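Local coordinates for protein CbbY (Rhodobacter sphaeroides, PDB 4UAS) that dephosphorylates xylulose-1,5-bisphosphate, a potent Rubisco inhibitor, to xylulose 5-phosphate with the help of magnesium, at residues His20-Ala23 with Phe24-Phe28; Ile71-Ile74 with His75-Lys78. All blocks are in the same frame, centred on the assembly; numbering follows the deposited sequence.

Contact 1: residues His20-Ala23 with Phe24-Phe28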
loop_
_atom_site.group_PDB
_atom_site.type_symbol
_atom_site.label_atom_id
_atom_site.label_comp_id
_atom_site.label_asym_id
_atom_site.label_seq_id
_atom_site.Cartn_x
_atom_site.Cartn_y
_atom_site.Cartn_z
ATOM N N HIS A 20 -1.860 -11.079 1.638
ATOM C CA HIS A 20 -0.425 -11.133 1.754
ATOM C C HIS A 20 0.006 -12.153 2.784
ATOM O O HIS A 20 0.933 -12.924 2.541
ATOM C CB HIS A 20 0.157 -9.763 2.140
ATOM C CG HIS A 20 0.212 -8.774 1.019
ATOM N ND1 HIS A 20 1.053 -8.927 -0.044
ATOM C CD2 HIS A 20 -0.480 -7.617 0.831
ATOM C CE1 HIS A 20 0.859 -7.900 -0.860
ATOM N NE2 HIS A 20 -0.044 -7.094 -0.356
ATOM N N ARG A 21 -0.612 -12.172 3.970
ATOM C CA ARG A 21 -0.257 -13.124 5.023
ATOM C C ARG A 21 -0.422 -14.544 4.553
ATOM O O ARG A 21 0.476 -15.395 4.754
ATOM C CB ARG A 21 -1.047 -12.845 6.289
ATOM C CG ARG A 21 -0.571 -13.691 7.494
ATOM C CD ARG A 21 -1.328 -13.345 8.774
ATOM N NE ARG A 21 -2.715 -13.756 8.789
ATOM C CZ ARG A 21 -3.174 -14.908 9.271
ATOM N NH1 ARG A 21 -2.368 -15.814 9.766
ATOM N NH2 ARG A 21 -4.474 -15.135 9.259
ATOM N N ARG A 22 -1.507 -14.838 3.851
ATOM C CA ARG A 22 -1.738 -16.151 3.276
ATOM C C ARG A 22 -0.616 -16.470 2.293
ATOM O O ARG A 22 -0.098 -17.591 2.274
ATOM C CB ARG A 22 -3.112 -16.217 2.599
ATOM C CG ARG A 22 -3.406 -17.511 1.850
ATOM C CD ARG A 22 -4.826 -17.545 1.280
ATOM N NE ARG A 22 -4.961 -18.786 0.519
ATOM C CZ ARG A 22 -5.994 -19.016 -0.299
ATOM N NH1 ARG A 22 -6.921 -18.137 -0.429
ATOM N NH2 ARG A 22 -6.027 -20.105 -1.012
ATOM N N ALA A 23 -0.285 -15.547 1.390
ATOM C CA ALA A 23 0.751 -15.800 0.407
ATOM C C ALA A 23 2.084 -16.099 1.102
ATOM O O ALA A 23 2.843 -16.976 0.677
ATOM C CB ALA A 23 0.898 -14.635 -0.528
ATOM N N PHE A 24 2.442 -15.339 2.168
ATOM C CA PHE A 24 3.642 -15.644 2.913
ATOM C C PHE A 24 3.593 -17.061 3.465
ATOM O O PHE A 24 4.511 -17.862 3.282
ATOM C CB PHE A 24 3.875 -14.655 4.062
ATOM C CG PHE A 24 4.447 -13.305 3.680
ATOM C CD1 PHE A 24 5.762 -13.227 3.273
ATOM C CD2 PHE A 24 3.702 -12.143 3.779
ATOM C CE1 PHE A 24 6.336 -11.987 2.968
ATOM C CE2 PHE A 24 4.259 -10.932 3.460
ATOM C CZ PHE A 24 5.584 -10.835 3.057
ATOM N N ASN A 25 2.519 -17.390 4.207
ATOM C CA ASN A 25 2.484 -18.685 4.882
ATOM C C ASN A 25 2.476 -19.838 3.914
ATOM O O ASN A 25 3.132 -20.868 4.141
ATOM C CB ASN A 25 1.280 -18.734 5.833
ATOM C CG ASN A 25 1.484 -17.869 7.034
ATOM O OD1 ASN A 25 2.615 -17.750 7.522
ATOM N ND2 ASN A 25 0.422 -17.320 7.579
ATOM N N GLU A 26 1.732 -19.721 2.800
ATOM C CA GLU A 26 1.746 -20.772 1.791
ATOM C C GLU A 26 3.110 -20.946 1.154
ATOM O O GLU A 26 3.494 -22.042 0.793
ATOM C CB GLU A 26 0.608 -20.523 0.803
ATOM C CG GLU A 26 -0.772 -20.729 1.374
ATOM C CD GLU A 26 -1.907 -20.615 0.387
ATOM O OE1 GLU A 26 -1.662 -20.305 -0.797
ATOM O OE2 GLU A 26 -3.065 -20.827 0.833
ATOM N N THR A 27 3.811 -19.835 0.966
ATOM C CA THR A 27 5.166 -19.874 0.408
ATOM C C THR A 27 6.107 -20.613 1.372
ATOM O O THR A 27 6.891 -21.467 0.994
ATOM C CB THR A 27 5.645 -18.479 0.079
ATOM O OG1 THR A 27 4.833 -17.903 -0.920
ATOM C CG2 THR A 27 7.095 -18.544 -0.440
ATOM N N PHE A 28 5.992 -20.285 2.624
ATOM C CA PHE A 28 6.829 -20.918 3.641
ATOM C C PHE A 28 6.571 -22.440 3.637
ATOM O O PHE A 28 7.504 -23.230 3.671
ATOM C CB PHE A 28 6.532 -20.351 5.020
ATOM C CG PHE A 28 6.826 -18.846 5.181
ATOM C CD1 PHE A 28 7.651 -18.161 4.327
ATOM C CD2 PHE A 28 6.225 -18.171 6.221
ATOM C CE1 PHE A 28 7.861 -16.804 4.502
ATOM C CE2 PHE A 28 6.406 -16.828 6.393
ATOM C CZ PHE A 28 7.239 -16.123 5.530
#
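Arg22 and Glu26, one helical turn apart on helix 17-31, meet through a single straight bond. NE of Arg22 gives its hydrogen to OE2 of Glu26 at 2.8 Å, the N-H pointing at the oxygen with an angle of 176°. OE2 of Glu26 sits at the edge of the guanidinium, in its plane, but NE comes at that oxygen from above the carboxylate plane, and the two flat groups stand 77° apart. Arg22 reaches out fully extended, with CG anti to the backbone N (chi1 175°), while Glu26 CG sits beside its own backbone N; the two chains cross obliquely, and NE, not the outer nitrogens, meets OE2. The aliphatic part also takes part: CG of Arg22 lies 3.5 Å from OE2 of Glu26.

Next to this pair, Thr27 folds back on the turn before it. Its OG1 donates to the carbonyl O of Ala23 at 2.7 Å, and its backbone N reaches the same Ala23 O at 3.0 Å from the other face of the carbonyl plane. Phe24 lays CD2 3.1 Å from His20 O, its ring fitting among Tyr42, Ile55 and Trp37, while His20 turns its imidazole away toward Lys78 and, through NE2, Asp10 of the magnesium site. Asn25 brings ND2 to 3.8 Å from CG of Arg21, amide and guanidinium planes strongly inclined; its OD1 is held by the backbone N of Trp37, and Arg21 NE pairs with Glu18.

Two kinds of chemistry thus share this helix of the cap. An exposed arginine and a partly exposed glutamate pair where they also touch Leu85 and Arg81 of helix 71-87, whereas on the buried side the Thr27 hydroxyl is satisfied by the carbonyl of Ala23, one turn earlier, giving Ala23 O two donors and probably limiting rotation of the threonine.

Contact 2: residues Ile71-Ile74 with His75-Lys78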
loop_
_atom_site.group_PDB
_atom_site.type_symbol
_atom_site.label_atom_id
_atom_site.label_comp_id
_atom_site.label_asym_id
_atom_site.label_seq_id
_atom_site.Cartn_x
_atom_site.Cartn_y
_atom_site.Cartn_z
ATOM N N ILE A 71 16.701 -14.245 0.625
ATOM C CA ILE A 71 15.451 -13.527 0.869
ATOM C C ILE A 71 14.812 -13.095 -0.411
ATOM O O ILE A 71 13.605 -13.146 -0.577
ATOM C CB ILE A 71 15.673 -12.351 1.793
ATOM C CG1 ILE A 71 16.061 -12.848 3.218
ATOM C CG2 ILE A 71 14.465 -11.423 1.824
ATOM C CD1 ILE A 71 16.504 -11.724 4.149
ATOM N N ALA A 72 15.580 -12.592 -1.341
ATOM C CA ALA A 72 14.974 -12.119 -2.561
ATOM C C ALA A 72 14.189 -13.222 -3.324
ATOM O O ALA A 72 13.135 -12.958 -3.915
ATOM C CB ALA A 72 15.989 -11.449 -3.467
ATOM N N ASP A 73 14.696 -14.481 -3.266
ATOM C CA ASP A 73 14.051 -15.594 -3.901
ATOM C C ASP A 73 12.782 -16.029 -3.131
ATOM O O ASP A 73 11.791 -16.419 -3.750
ATOM C CB ASP A 73 15.028 -16.763 -4.063
ATOM C CG ASP A 73 16.171 -16.399 -4.999
ATOM O OD1 ASP A 73 15.928 -15.967 -6.132
ATOM O OD2 ASP A 73 17.260 -16.281 -4.511
ATOM N N ILE A 74 12.859 -15.974 -1.826
ATOM C CA ILE A 74 11.651 -16.224 -0.993
ATOM C C ILE A 74 10.549 -15.216 -1.348
ATOM O O ILE A 74 9.375 -15.551 -1.559
ATOM C CB ILE A 74 11.941 -16.192 0.494
ATOM C CG1 ILE A 74 13.038 -17.228 0.879
ATOM C CG2 ILE A 74 10.665 -16.407 1.316
ATOM C CD1 ILE A 74 13.544 -17.120 2.282
ATOM N N HIS A 75 10.959 -13.949 -1.404
ATOM C CA HIS A 75 10.039 -12.861 -1.739
ATOM C C HIS A 75 9.471 -12.993 -3.129
ATOM O O HIS A 75 8.255 -12.750 -3.327
ATOM C CB HIS A 75 10.707 -11.526 -1.525
ATOM C CG HIS A 75 9.836 -10.340 -1.748
ATOM N ND1 HIS A 75 10.096 -9.423 -2.753
ATOM C CD2 HIS A 75 8.708 -9.929 -1.141
ATOM C CE1 HIS A 75 9.136 -8.519 -2.779
ATOM N NE2 HIS A 75 8.278 -8.790 -1.806
ATOM N N ARG A 76 10.301 -13.370 -4.108
ATOM C CA ARG A 76 9.784 -13.581 -5.467
ATOM C C ARG A 76 8.707 -14.659 -5.484
ATOM O O ARG A 76 7.658 -14.503 -6.110
ATOM C CB ARG A 76 10.943 -13.948 -6.421
ATOM C CG ARG A 76 10.554 -14.249 -7.854
ATOM C CD ARG A 76 11.737 -14.600 -8.804
ATOM N NE ARG A 76 13.053 -14.708 -8.135
ATOM C CZ ARG A 76 13.782 -13.661 -7.703
ATOM N NH1 ARG A 76 14.974 -13.859 -7.117
ATOM N NH2 ARG A 76 13.330 -12.401 -7.837
ATOM N N ALA A 77 8.961 -15.777 -4.801
ATOM C CA ALA A 77 7.992 -16.851 -4.758
ATOM C C ALA A 77 6.667 -16.382 -4.090
ATOM O O ALA A 77 5.585 -16.697 -4.543
ATOM C CB ALA A 77 8.587 -18.032 -4.013
ATOM N N LYS A 78 6.808 -15.622 -3.030
ATOM C CA LYS A 78 5.627 -15.117 -2.332
ATOM C C LYS A 78 4.862 -14.108 -3.191
ATOM O O LYS A 78 3.627 -14.116 -3.177
ATOM C CB LYS A 78 6.041 -14.495 -0.998
ATOM C CG LYS A 78 4.896 -13.792 -0.240
ATOM C CD LYS A 78 4.838 -12.277 -0.540
ATOM C CE LYS A 78 3.530 -11.657 -0.106
ATOM N NZ LYS A 78 3.503 -10.216 -0.325
#
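Ile71-Ile74 and His75-Lys78 form the first two turns of helix 71-87, joined by four successive i to i+4 backbone bonds. The N-to-O distances run from 2.9 to 3.1 Å through the series His75 N to Ile71 O, Arg76 N to Ala72 O, Ala77 N to Asp73 O and Lys78 N to Ile74 O.

On the outer face Asp73 and Arg76 run side by side, pointing the same way. NH1 of Arg76 approaches OD1 of Asp73 at 2.5 Å, a salt bridge whose shortness is doubtful because Arg76 was modelled in two conformers. In this copy OD1 sits at the edge of the guanidinium, near its plane, but is met from above the plane of the carboxylate. A nearly eclipsed chi3 of 5° folds the arginine back, with Ala72 O over one guanidinium face, offset toward its rim. With Asp73 replaced by an alanine, the Arg76 guanidinium is likely to lose the carboxylate that holds its edge and to turn more freely.

Elsewhere the residues suit their surroundings. Ile74 is buried against Leu31, Trp35 and Leu69; Ile71 packs on Ala56 and Leu59 of helix 51-61; and the small Ala77 lets Thr27 come close. Lys78 reaches across to helix 17-31, where NZ bonds His20 ND1 and the ammonium has a cation-pi contact with the Phe24 ring.

His75 to Lys78 all belong to the substrate-binding site, and His75 lies beside Lys52, itself a substrate-binding residue, so the second turn of the helix probably lines the substrate pocket, while Asp73 probably offsets part of the charge of Arg76.

How the contacts relate
Contacts 1 and 2 are each confined to one helix, yet helices 17-31 and 71-87 pack together in the helical cap of this HAD-family enzyme, and Lys78 ties them. NZ of Lys78 lies 2.8 Å from His20 ND1, and CG of Lys78 is 3.7 Å from Phe24 CD1; Thr27 OG1 comes within 3.2 Å of Lys78 CA. Contact 1 is mostly buried, its aromatic residues filling the cap interior; contact 2 is more exposed, with substrate-binding residues along its second turn. Each carries an ion pair: Arg22 and Glu26 are four residues apart and joined through NE, Asp73 and Arg76 three apart and joined through NH1, with the arginine in two conformers.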